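Side-chain contact in glutathione S-transferase (Sulfitobacter, PDB 4GF0), which binds glutathione and, as a glutathione S-transferase homologue, probably catalyses its conjugation to electrophilic substrates: residues 167-170 with 171-174. Sequence-based numbering, arbitrary orientation.
Sequences FVVC and NWLD
The indole of Trp172 lies back over the last turn of helix 162-170, covering the backbone of Val168 and Val169 with one face. This is the C-terminal end of a helix in the all-helical C-terminal domain of the glutathione transferase fold, where the chain leaves through a type I beta turn from Cys170 to Leu173. Over the rim of the six-membered ring sits the CA of Val169, 4.2 Å from its centroid, an off-centre CH-pi contact. The same face receives the carbonyl oxygen of Val168, and Val169 adds its methyls at the benzo end, CG1 lying 4.0 Å from Trp172 CE3. What folds the ring back is its first torsion: CG stands anti to the carbonyl carbon and beside the backbone N (chi1 -69°). Trp172 NE1 is hydrogen-bonded to Gly11 O, the ring stacks with His110, and the side chain comes within about 4 Å (nearest atoms) of a bound glutathione, which places the turn beside the ligand. Replacement of the indole by an alanine is likely to leave Gly11 O without its N-H donor and to strip Val169 and His110 of the ring they pack against.

Backbone bonding shifts at the exit from the helix. Asn171 N still gives an i to i-4 bond to Phe167 O (3.0 Å), with a weak second one to Val168 O, whereas Trp172 N turns to Val169 O, three residues back. Leu173 N follows suit and closes the beta turn on Cys170 O, while Leu173 CD1 packs 4.0 Å from Cys170 CB. Two waters take up backbone carbonyls: one donates to Val168 O and weakly accepts from Asn171 ND2, and the other bridges Cys170 O, at 2.9 Å, to the amide N of Asp174.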
loop_
_atom_site.group_PDB
_atom_site.type_symbol
_atom_site.label_atom_id
_atom_site.label_comp_id
_atom_site.label_asym_id
_atom_site.label_seq_id
_atom_site.Cartn_x
_atom_site.Cartn_y
_atom_site.Cartn_z
ATOM N N PHE A 167 -0.211 10.802 -9.917
ATOM C CA PHE A 167 0.612 11.533 -10.873
ATOM C C PHE A 167 1.956 10.846 -11.126
ATOM O O PHE A 167 2.367 10.653 -12.273
ATOM C CB PHE A 167 0.848 12.951 -10.369
ATOM C CG PHE A 167 1.759 13.754 -11.245
ATOM C CD1 PHE A 167 1.352 14.148 -12.508
ATOM C CD2 PHE A 167 3.021 14.112 -10.803
ATOM C CE1 PHE A 167 2.196 14.906 -13.328
ATOM C CE2 PHE A 167 3.870 14.862 -11.615
ATOM C CZ PHE A 167 3.455 15.255 -12.878
ATOM N N VAL A 168 2.654 10.490 -10.056
ATOM C CA VAL A 168 3.961 9.874 -10.225
ATOM C C VAL A 168 3.852 8.514 -10.917
ATOM O O VAL A 168 4.680 8.171 -11.759
ATOM C CB VAL A 168 4.732 9.783 -8.886
ATOM C CG1 VAL A 168 6.017 8.992 -9.077
ATOM C CG2 VAL A 168 5.042 11.187 -8.377
ATOM N N VAL A 169 2.809 7.756 -10.606
ATOM C CA VAL A 169 2.608 6.473 -11.275
ATOM C C VAL A 169 2.274 6.659 -12.754
ATOM O O VAL A 169 2.839 5.979 -13.615
ATOM C CB VAL A 169 1.522 5.625 -10.586
ATOM C CG1 VAL A 169 1.273 4.326 -11.371
ATOM C CG2 VAL A 169 1.930 5.314 -9.138
ATOM N N CYS A 170 1.381 7.597 -13.069
ATOM C CA CYS A 170 1.008 7.799 -14.475
ATOM C C CYS A 170 2.166 8.363 -15.287
ATOM O O CYS A 170 2.227 8.224 -16.515
ATOM C CB CYS A 170 -0.223 8.702 -14.587
ATOM S SG CYS A 170 -1.727 7.883 -14.065
ATOM N N ASN A 171 3.106 8.989 -14.599
ATOM C CA ASN A 171 4.297 9.509 -15.249
ATOM C C ASN A 171 5.185 8.381 -15.805
ATOM O O ASN A 171 6.054 8.628 -16.637
ATOM C CB ASN A 171 5.079 10.394 -14.275
ATOM C CG ASN A 171 5.937 11.401 -14.978
ATOM O OD1 ASN A 171 5.442 12.229 -15.744
ATOM N ND2 ASN A 171 7.241 11.345 -14.723
ATOM N N TRP A 172 4.952 7.152 -15.341
ATOM C CA TRP A 172 5.670 5.972 -15.829
ATOM C C TRP A 172 5.060 5.401 -17.107
ATOM O O TRP A 172 5.688 4.580 -17.777
ATOM C CB TRP A 172 5.654 4.854 -14.780
ATOM C CG TRP A 172 6.454 5.112 -13.554
ATOM C CD1 TRP A 172 7.575 5.873 -13.448
ATOM C CD2 TRP A 172 6.186 4.595 -12.246
ATOM N NE1 TRP A 172 8.028 5.866 -12.145
ATOM C CE2 TRP A 172 7.193 5.086 -11.390
ATOM C CE3 TRP A 172 5.197 3.763 -11.720
ATOM C CZ2 TRP A 172 7.230 4.773 -10.025
ATOM C CZ3 TRP A 172 5.236 3.448 -10.368
ATOM C CH2 TRP A 172 6.246 3.953 -9.535
ATOM N N LEU A 173 3.833 5.801 -17.436
ATOM C CA LEU A 173 3.081 5.106 -18.498
ATOM C C LEU A 173 3.743 5.153 -19.873
ATOM O O LEU A 173 3.871 4.112 -20.532
ATOM C CB LEU A 173 1.637 5.611 -18.577
ATOM C CG LEU A 173 0.711 5.175 -17.438
ATOM C CD1 LEU A 173 -0.584 5.975 -17.465
ATOM C CD2 LEU A 173 0.407 3.678 -17.532
ATOM N N ASP A 174 4.155 6.338 -20.316
ATOM C CA ASP A 174 4.792 6.470 -21.628
ATOM C C ASP A 174 6.034 5.585 -21.708
ATOM O O ASP A 174 6.219 4.844 -22.681
ATOM C CB ASP A 174 5.167 7.928 -21.913
ATOM C CG ASP A 174 3.986 8.758 -22.395
ATOM O OD1 ASP A 174 2.926 8.177 -22.707
ATOM O OD2 ASP A 174 4.131 9.995 -22.482
HETATM O O HOH W 1 7.379 9.083 -12.170
HETATM O O HOH W 2 3.760 8.881 -18.870
#